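Long-range contacts in angiopoietin-related protein 3 (Homo sapiens, PDB 6EUA), which raises plasma triglycerides by inhibiting lipoprotein lipase and, through the fibrinogen-like domain described here, mediates endothelial cell adhesion: residues His22-Tyr27 with Cys41-Gly46; Ile29-Ser34 with Tyr88-Gln93; Lys109-Tyr114 with Thr133-Asn138. All coordinates share one frame; numbering follows the deposited sequence.

The three contacts are a worked example of how chemistry follows place in a fibrinogen-like domain. Contact 1 is the buried one, joining strands 25-29 and 37-44 of a hairpin where a second subunit also packs. Contact 3 reaches the same antiparallel sheet in another hairpin, strands 109-118 and 127-134, the centres of contacts 1 and 3 lying about 20 Å apart; it is partly buried, with several exposed residues on one side. Contacts 1 and 2 interleave along the chain; contact 2 sets the end of strand 25-29 and the loop after it against helix 84-91. Backbone pairing marks contacts 1 and 3, whereas contact 2 has none and relies on apolar touches, a lysine ammonium and a water.

Contact 1: residues His22-Tyr27 with Cys41-Gly46; sequences HTSGMY and CDVISG
The antiparallel beta hairpin of strands 25-29 and 37-44, in the fibrinogen C-terminal fold, is held together at the end away from its connecting loop by backbone pairing, a serine hydroxyl and a tyrosine beside a disulfide. Gly-25 and Cys-41 form a hydrogen-bonded pair: Gly-25 N reaches Cys-41 O at 3.0 Å and Cys-41 N reaches Gly-25 O at 2.8 Å, each donor in the plane of the carbonyl it meets. Gly-25 has a phi of 155°, at which a side chain would be jammed against the carbonyl oxygen of Ser-24.

Cys-41 SG, bonded to Cys-13 SG, approaches the Tyr-27 ring obliquely, 3.6 Å from CD2, as a sulfur-aromatic contact. With CG anti to its carbonyl carbon (chi1 -64°), Tyr-27 turns its ring back along its own segment, so that OH donates to Thr-23 O at 2.7 Å; that oxygen lies in the ring plane. His-38 of a second subunit meets the same ring edge-to-face. An alanine here would lose the bond to Thr-23 O and the ring beside the sulfur, and would probably loosen the hold on the chain around Thr-23.

Beyond the paired residues, Asp-42 forms salt bridges with Lys-215 and with Arg-75 of the second subunit, while its OD1 also sits 3.1 Å from Ser-24 OG. The CG2 branch of Val-43 rests against His-22 O, 3.6 Å away. A water joins Ser-24 OG to Val-43 O, and Val-43 N donates to that same OG at 2.9 Å with an N-H...O angle of 159°.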
loop_
_atom_site.group_PDB
_atom_site.type_symbol
_atom_site.label_atom_id
_atom_site.label_comp_id
_atom_site.label_asym_id
_atom_site.label_seq_id
_atom_site.Cartn_x
_atom_site.Cartn_y
_atom_site.Cartn_z
ATOM N N HIS A 22 12.567 6.284 8.013
ATOM C CA HIS A 22 12.565 5.253 9.040
ATOM C C HIS A 22 11.266 4.471 9.084
ATOM O O HIS A 22 11.110 3.601 9.945
ATOM C CB HIS A 22 12.874 5.865 10.403
ATOM C CG HIS A 22 14.287 6.339 10.533
ATOM N ND1 HIS A 22 14.785 6.907 11.685
ATOM C CD2 HIS A 22 15.313 6.320 9.650
ATOM C CE1 HIS A 22 16.054 7.230 11.502
ATOM N NE2 HIS A 22 16.399 6.879 10.276
ATOM N N THR A 23 10.359 4.717 8.151
ATOM C CA THR A 23 9.090 4.005 8.087
ATOM C C THR A 23 9.122 2.971 6.967
ATOM O O THR A 23 9.731 3.193 5.916
ATOM C CB THR A 23 7.942 4.983 7.842
ATOM O OG1 THR A 23 8.295 5.849 6.758
ATOM C CG2 THR A 23 7.687 5.835 9.092
ATOM N N SER A 24 8.431 1.850 7.193
ATOM C CA SER A 24 8.311 0.798 6.192
ATOM C C SER A 24 7.406 1.235 5.046
ATOM O O SER A 24 6.466 2.017 5.232
ATOM C CB SER A 24 7.730 -0.476 6.804
ATOM O OG SER A 24 8.627 -1.132 7.678
ATOM N N GLY A 25 7.676 0.695 3.865
ATOM C CA GLY A 25 6.903 1.028 2.686
ATOM C C GLY A 25 7.705 0.815 1.412
ATOM O O GLY A 25 8.838 0.326 1.434
ATOM N N MET A 26 7.082 1.221 0.300
ATOM C CA MET A 26 7.595 0.996 -1.049
ATOM C C MET A 26 8.525 2.135 -1.459
ATOM O O MET A 26 8.161 3.313 -1.349
ATOM C CB MET A 26 6.421 0.876 -2.035
ATOM C CG MET A 26 6.801 0.602 -3.517
ATOM S SD MET A 26 5.393 0.467 -4.670
ATOM C CE MET A 26 4.549 2.022 -4.372
ATOM N N TYR A 27 9.718 1.785 -1.948
ATOM C CA TYR A 27 10.732 2.778 -2.294
ATOM C C TYR A 27 11.443 2.372 -3.583
ATOM O O TYR A 27 11.583 1.182 -3.872
ATOM C CB TYR A 27 11.781 2.938 -1.181
ATOM C CG TYR A 27 11.270 3.474 0.146
ATOM C CD1 TYR A 27 11.147 4.841 0.365
ATOM C CD2 TYR A 27 10.936 2.611 1.188
ATOM C CE1 TYR A 27 10.685 5.337 1.578
ATOM C CE2 TYR A 27 10.474 3.100 2.407
ATOM C CZ TYR A 27 10.354 4.462 2.597
ATOM O OH TYR A 27 9.890 4.947 3.807
ATOM N N CYS A 41 10.696 -1.728 1.731
ATOM C CA CYS A 41 11.667 -1.634 2.817
ATOM C C CYS A 41 10.922 -1.886 4.118
ATOM O O CYS A 41 9.916 -1.228 4.399
ATOM C CB CYS A 41 12.369 -0.274 2.847
ATOM S SG CYS A 41 13.466 0.082 1.415
ATOM N N ASP A 42 11.420 -2.825 4.912
ATOM C CA ASP A 42 10.745 -3.267 6.124
ATOM C C ASP A 42 11.679 -3.036 7.304
ATOM O O ASP A 42 12.701 -3.719 7.439
ATOM C CB ASP A 42 10.343 -4.735 6.007
ATOM C CG ASP A 42 9.174 -5.105 6.908
ATOM O OD1 ASP A 42 8.637 -4.217 7.612
ATOM O OD2 ASP A 42 8.799 -6.301 6.901
ATOM N N VAL A 43 11.331 -2.061 8.136
ATOM C CA VAL A 43 12.094 -1.722 9.331
ATOM C C VAL A 43 11.544 -2.566 10.464
ATOM O O VAL A 43 10.340 -2.540 10.742
ATOM C CB VAL A 43 11.987 -0.223 9.652
ATOM C CG1 VAL A 43 12.823 0.149 10.879
ATOM C CG2 VAL A 43 12.399 0.595 8.436
ATOM N N ILE A 44 12.416 -3.348 11.088
ATOM C CA ILE A 44 12.042 -4.223 12.191
ATOM C C ILE A 44 12.925 -3.865 13.372
ATOM O O ILE A 44 14.152 -4.014 13.307
ATOM C CB ILE A 44 12.153 -5.703 11.809
ATOM C CG1 ILE A 44 11.321 -5.954 10.555
ATOM C CG2 ILE A 44 11.679 -6.610 12.933
ATOM C CD1 ILE A 44 11.580 -7.287 9.950
ATOM N N SER A 45 12.299 -3.340 14.430
ATOM C CA SER A 45 12.975 -2.947 15.666
ATOM C C SER A 45 14.141 -1.996 15.392
ATOM O O SER A 45 15.253 -2.177 15.892
ATOM C CB SER A 45 13.435 -4.174 16.452
ATOM O OG SER A 45 12.339 -5.027 16.734
ATOM N N GLY A 46 13.879 -0.977 14.577
ATOM C CA GLY A 46 14.857 0.064 14.328
ATOM C C GLY A 46 15.944 -0.258 13.320
ATOM O O GLY A 46 16.804 0.600 13.075
HETATM O O HOH W 1 8.126 -0.518 10.650
#

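Contact 2: residues Ile29-Ser34 with Tyr88-Gln93; sequences IRPSNS and YSIVKQ
This is a loop-to-helix packing contact: the loop between strands 25-29 and 37-44 lies against the last turn of helix 84-91, with an apolar part on the inside and a polar part toward the surface. On the buried side the two isoleucines cross at about a right angle and touch tip to tip, Ile-29 CD1 standing 3.9 Å from Ile-90 CD1. Ile-29 places CG1 in the crowded position between its backbone N and carbonyl carbon (chi1 64°), which sends CD1 toward the helix. Next to it the Pro-31 ring crosses Ile-90 obliquely, with CG 3.9 Å from Ile-90 CG1, and Pro-31 CB comes to 3.2 Å from Ser-89 O, a close fit against the helix backbone.

Pro-31 begins a type II beta turn that ends at Ser-34, and Arg-30 braces it by donating from NH1 to a lone pair of Ser-34 O, 3.0 Å away. At the turn's end, Ser-34 OG accepts a hydrogen bond from a water that is also bonded to Ser-89 OG; the latter hydroxyl has Glu-85 O as a further partner.

Lys-92, the first residue to leave the helix, has a positive phi of 59°. Its side chain bends at its last torsion (chi4 117°) and brings NZ between the segments, 2.8 Å from Ser-32 O, which it meets from above the carbonyl plane, and 2.9 Å from Ser-89 O, which it meets on a lone pair. One ammonium thus grips two carbonyls, one in the loop and one in the helix's last turn, whose partial negative charge would probably steady the lysine's positive one.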
loop_
_atom_site.group_PDB
_atom_site.type_symbol
_atom_site.label_atom_id
_atom_site.label_comp_id
_atom_site.label_asym_id
_atom_site.label_seq_id
_atom_site.Cartn_x
_atom_site.Cartn_y
_atom_site.Cartn_z
ATOM N N ILE A 29 14.930 1.976 -5.535
ATOM C CA ILE A 29 16.360 1.828 -5.293
ATOM C C ILE A 29 17.040 1.578 -6.633
ATOM O O ILE A 29 16.399 1.275 -7.640
ATOM C CB ILE A 29 16.698 0.684 -4.302
ATOM C CG1 ILE A 29 16.274 -0.681 -4.885
ATOM C CG2 ILE A 29 16.077 0.943 -2.933
ATOM C CD1 ILE A 29 16.840 -1.890 -4.139
ATOM N N ARG A 30 18.362 1.708 -6.635
ATOM C CA ARG A 30 19.149 1.439 -7.837
ATOM C C ARG A 30 20.503 0.924 -7.395
ATOM O O ARG A 30 21.433 1.702 -7.145
ATOM C CB ARG A 30 19.291 2.671 -8.732
ATOM C CG ARG A 30 19.524 2.318 -10.203
ATOM C CD ARG A 30 20.301 3.388 -10.943
ATOM N NE ARG A 30 21.568 3.686 -10.281
ATOM C CZ ARG A 30 22.739 3.128 -10.587
ATOM N NH1 ARG A 30 22.827 2.227 -11.562
ATOM N NH2 ARG A 30 23.832 3.477 -9.914
ATOM N N PRO A 31 20.644 -0.391 -7.247
ATOM C CA PRO A 31 21.967 -0.964 -6.974
ATOM C C PRO A 31 22.915 -0.669 -8.128
ATOM O O PRO A 31 22.496 -0.335 -9.240
ATOM C CB PRO A 31 21.691 -2.468 -6.834
ATOM C CG PRO A 31 20.209 -2.575 -6.553
ATOM C CD PRO A 31 19.580 -1.410 -7.286
ATOM N N SER A 32 24.213 -0.780 -7.844
ATOM C CA SER A 32 25.238 -0.577 -8.867
ATOM C C SER A 32 24.935 -1.379 -10.125
ATOM O O SER A 32 24.405 -2.491 -10.057
ATOM C CB SER A 32 26.612 -0.984 -8.336
ATOM O OG SER A 32 26.881 -0.380 -7.084
ATOM N N ASN A 33 25.259 -0.790 -11.280
ATOM C CA ASN A 33 25.164 -1.447 -12.588
ATOM C C ASN A 33 23.765 -1.992 -12.868
ATOM O O ASN A 33 23.609 -3.027 -13.520
ATOM C CB ASN A 33 26.202 -2.564 -12.721
ATOM C CG ASN A 33 27.599 -2.097 -12.384
ATOM O OD1 ASN A 33 27.916 -0.913 -12.510
ATOM N ND2 ASN A 33 28.448 -3.025 -11.955
ATOM N N SER A 34 22.732 -1.296 -12.404
ATOM C CA SER A 34 21.379 -1.821 -12.479
ATOM C C SER A 34 20.407 -0.711 -12.854
ATOM O O SER A 34 20.679 0.474 -12.666
ATOM C CB SER A 34 20.949 -2.461 -11.144
ATOM O OG SER A 34 19.570 -2.818 -11.147
ATOM N N TYR A 88 20.078 -10.459 -6.636
ATOM C CA TYR A 88 21.517 -10.522 -6.855
ATOM C C TYR A 88 22.087 -9.132 -7.094
ATOM O O TYR A 88 23.207 -8.845 -6.655
ATOM C CB TYR A 88 21.869 -11.467 -8.019
ATOM C CG TYR A 88 23.366 -11.589 -8.217
ATOM C CD1 TYR A 88 24.129 -12.383 -7.372
ATOM C CD2 TYR A 88 24.024 -10.875 -9.216
ATOM C CE1 TYR A 88 25.503 -12.476 -7.514
ATOM C CE2 TYR A 88 25.408 -10.965 -9.372
ATOM C CZ TYR A 88 26.140 -11.771 -8.514
ATOM O OH TYR A 88 27.510 -11.881 -8.643
ATOM N N SER A 89 21.323 -8.252 -7.761
ATOM C CA SER A 89 21.767 -6.872 -7.943
ATOM C C SER A 89 22.031 -6.199 -6.602
ATOM O O SER A 89 22.958 -5.391 -6.465
ATOM C CB SER A 89 20.718 -6.081 -8.724
ATOM O OG SER A 89 20.829 -6.344 -10.100
ATOM N N ILE A 90 21.214 -6.505 -5.605
ATOM C CA ILE A 90 21.451 -5.962 -4.275
ATOM C C ILE A 90 22.678 -6.616 -3.645
ATOM O O ILE A 90 23.605 -5.932 -3.194
ATOM C CB ILE A 90 20.192 -6.138 -3.407
ATOM C CG1 ILE A 90 19.031 -5.345 -4.031
ATOM C CG2 ILE A 90 20.474 -5.742 -1.960
ATOM C CD1 ILE A 90 17.652 -5.695 -3.474
ATOM N N VAL A 91 22.713 -7.946 -3.622
ATOM C CA VAL A 91 23.729 -8.643 -2.834
ATOM C C VAL A 91 25.075 -8.677 -3.562
ATOM O O VAL A 91 26.109 -8.294 -3.001
ATOM C CB VAL A 91 23.236 -10.056 -2.475
ATOM C CG1 VAL A 91 24.343 -10.847 -1.764
ATOM C CG2 VAL A 91 21.990 -9.964 -1.593
ATOM N N LYS A 92 25.091 -9.141 -4.807
ATOM C CA LYS A 92 26.316 -9.242 -5.624
ATOM C C LYS A 92 27.301 -10.146 -4.885
ATOM O O LYS A 92 26.937 -11.290 -4.575
ATOM C CB LYS A 92 26.827 -7.857 -5.974
ATOM C CG LYS A 92 26.196 -7.309 -7.241
ATOM C CD LYS A 92 26.671 -5.898 -7.554
ATOM C CE LYS A 92 25.698 -5.228 -8.511
ATOM N NZ LYS A 92 25.064 -4.051 -7.888
ATOM N N GLN A 93 28.528 -9.700 -4.601
ATOM C CA GLN A 93 29.552 -10.532 -3.975
ATOM C C GLN A 93 29.626 -10.337 -2.460
ATOM O O GLN A 93 30.542 -10.864 -1.820
ATOM C CB GLN A 93 30.930 -10.238 -4.591
ATOM C CG GLN A 93 30.997 -10.311 -6.116
ATOM C CD GLN A 93 32.293 -9.714 -6.691
ATOM O OE1 GLN A 93 33.292 -9.548 -5.983
ATOM N NE2 GLN A 93 32.283 -9.419 -7.989
HETATM O O HOH W 2 18.306 -5.752 -11.417
#

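Contact 3: residues Lys109-Tyr114 with Thr133-Asn138; sequences KHYIEY and TGNVPN
Four buried side chains, Ile-112, Tyr-114, Val-136 and Asn-138, make the tight side of this contact between strand 109-118 and the end of strand 127-134 with the loop after it. Ile-112 CD1 is inserted against Asn-138, 3.7 Å from its CB, and Ile-112 CG2 meets Val-136 CG1 across a right-angled crossing. Alongside, Tyr-114 OH donates to Asn-138 OD1 over a short 2.5 Å; the oxygen lies at the ring edge, in its plane, with the amide turned 70° from the ring. Asn-138 ND2 is held in turn by Ile-140 O.

On the exposed side Gly-134 CA lies over one face of the Tyr-111 ring, 3.9 Å from its centroid, in a CH-pi contact. A side chain at this glycine would clash with Tyr-111 O. Asn-135 then grips the Tyr-111 backbone twice: its N donates to Tyr-111 O at 3.1 Å, and its OD1 takes the place of a strand carbonyl by accepting from Tyr-111 N at 2.9 Å. Glu-113 N donates to Thr-133 O nearly straight (176°), Thr-133 being exposed.

Asn-135, through backbone N and side-chain OD1, thus continues the pairing just past strand 127-134 in an antiparallel beta hairpin of the fibrinogen C-terminal fold's sheet.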
loop_
_atom_site.group_PDB
_atom_site.type_symbol
_atom_site.label_atom_id
_atom_site.label_comp_id
_atom_site.label_asym_id
_atom_site.label_seq_id
_atom_site.Cartn_x
_atom_site.Cartn_y
_atom_site.Cartn_z
ATOM N N LYS A 109 4.711 -16.016 16.171
ATOM C CA LYS A 109 5.747 -15.543 15.264
ATOM C C LYS A 109 7.062 -16.252 15.553
ATOM O O LYS A 109 7.515 -16.288 16.701
ATOM C CB LYS A 109 5.932 -14.032 15.390
ATOM C CG LYS A 109 4.729 -13.228 14.941
ATOM C CD LYS A 109 5.099 -11.774 14.683
ATOM C CE LYS A 109 5.135 -10.964 15.982
ATOM N NZ LYS A 109 6.416 -11.114 16.743
ATOM N N HIS A 110 7.670 -16.798 14.506
ATOM C CA HIS A 110 9.000 -17.391 14.559
ATOM C C HIS A 110 9.914 -16.656 13.588
ATOM O O HIS A 110 9.475 -16.227 12.519
ATOM C CB HIS A 110 8.955 -18.880 14.195
ATOM C CG HIS A 110 8.011 -19.679 15.036
ATOM N ND1 HIS A 110 6.727 -19.983 14.633
ATOM C CD2 HIS A 110 8.162 -20.238 16.260
ATOM C CE1 HIS A 110 6.132 -20.698 15.572
ATOM N NE2 HIS A 110 6.981 -20.867 16.569
ATOM N N TYR A 111 11.187 -16.518 13.950
ATOM C CA TYR A 111 12.176 -15.933 13.054
ATOM C C TYR A 111 13.463 -16.738 13.116
ATOM O O TYR A 111 13.750 -17.423 14.104
ATOM C CB TYR A 111 12.477 -14.465 13.395
ATOM C CG TYR A 111 13.416 -14.314 14.574
ATOM C CD1 TYR A 111 14.776 -14.078 14.388
ATOM C CD2 TYR A 111 12.945 -14.432 15.878
ATOM C CE1 TYR A 111 15.635 -13.955 15.470
ATOM C CE2 TYR A 111 13.798 -14.312 16.962
ATOM C CZ TYR A 111 15.140 -14.073 16.751
ATOM O OH TYR A 111 15.994 -13.950 17.822
ATOM N N ILE A 112 14.246 -16.633 12.046
ATOM C CA ILE A 112 15.596 -17.178 12.033
ATOM C C ILE A 112 16.435 -16.338 11.086
ATOM O O ILE A 112 15.959 -15.881 10.042
ATOM C CB ILE A 112 15.596 -18.682 11.664
ATOM C CG1 ILE A 112 17.023 -19.227 11.571
ATOM C CG2 ILE A 112 14.781 -18.952 10.416
ATOM C CD1 ILE A 112 17.079 -20.760 11.454
ATOM N N GLU A 113 17.680 -16.099 11.481
ATOM C CA GLU A 113 18.606 -15.313 10.685
ATOM C C GLU A 113 19.777 -16.185 10.260
ATOM O O GLU A 113 20.206 -17.078 10.998
ATOM C CB GLU A 113 19.087 -14.081 11.451
ATOM C CG GLU A 113 17.971 -13.097 11.735
ATOM C CD GLU A 113 18.468 -11.723 12.141
ATOM O OE1 GLU A 113 19.697 -11.494 12.092
ATOM O OE2 GLU A 113 17.627 -10.877 12.522
ATOM N N TYR A 114 20.264 -15.929 9.047
ATOM C CA TYR A 114 21.413 -16.603 8.473
ATOM C C TYR A 114 22.349 -15.576 7.869
ATOM O O TYR A 114 21.918 -14.512 7.410
ATOM C CB TYR A 114 21.056 -17.572 7.344
ATOM C CG TYR A 114 19.902 -18.509 7.564
ATOM C CD1 TYR A 114 18.582 -18.053 7.534
ATOM C CD2 TYR A 114 20.129 -19.869 7.770
ATOM C CE1 TYR A 114 17.526 -18.928 7.721
ATOM C CE2 TYR A 114 19.086 -20.745 7.961
ATOM C CZ TYR A 114 17.785 -20.277 7.936
ATOM O OH TYR A 114 16.753 -21.178 8.112
ATOM N N THR A 133 21.060 -16.752 14.483
ATOM C CA THR A 133 20.130 -16.700 15.607
ATOM C C THR A 133 18.735 -17.094 15.136
ATOM O O THR A 133 18.474 -17.245 13.938
ATOM C CB THR A 133 20.081 -15.301 16.257
ATOM O OG1 THR A 133 19.514 -14.354 15.338
ATOM C CG2 THR A 133 21.465 -14.833 16.668
ATOM N N GLY A 134 17.840 -17.248 16.096
ATOM C CA GLY A 134 16.435 -17.490 15.836
ATOM C C GLY A 134 15.764 -18.168 17.012
ATOM O O GLY A 134 16.405 -18.719 17.907
ATOM N N ASN A 135 14.430 -18.128 17.010
ATOM C CA ASN A 135 13.632 -18.842 18.006
ATOM C C ASN A 135 12.897 -20.033 17.404
ATOM O O ASN A 135 11.980 -20.577 18.030
ATOM C CB ASN A 135 12.641 -17.899 18.698
ATOM C CG ASN A 135 11.709 -17.192 17.722
ATOM O OD1 ASN A 135 11.444 -17.680 16.622
ATOM N ND2 ASN A 135 11.206 -16.029 18.129
ATOM N N VAL A 136 13.264 -20.428 16.191
ATOM C CA VAL A 136 12.712 -21.599 15.519
ATOM C C VAL A 136 13.893 -22.351 14.914
ATOM O O VAL A 136 14.802 -21.729 14.342
ATOM C CB VAL A 136 11.647 -21.200 14.476
ATOM C CG1 VAL A 136 12.271 -20.581 13.219
ATOM C CG2 VAL A 136 10.766 -22.382 14.117
ATOM N N PRO A 137 13.957 -23.670 15.059
ATOM C CA PRO A 137 15.103 -24.406 14.519
ATOM C C PRO A 137 15.176 -24.282 13.004
ATOM O O PRO A 137 14.189 -23.996 12.323
ATOM C CB PRO A 137 14.845 -25.854 14.953
ATOM C CG PRO A 137 13.806 -25.771 16.031
ATOM C CD PRO A 137 12.990 -24.553 15.727
ATOM N N ASN A 138 16.384 -24.481 12.487
ATOM C CA ASN A 138 16.628 -24.379 11.060
ATOM C C ASN A 138 16.086 -25.600 10.326
ATOM O O ASN A 138 16.182 -26.728 10.816
ATOM C CB ASN A 138 18.125 -24.236 10.796
ATOM C CG ASN A 138 18.447 -24.107 9.323
ATOM O OD1 ASN A 138 17.729 -23.453 8.571
ATOM N ND2 ASN A 138 19.521 -24.747 8.901
#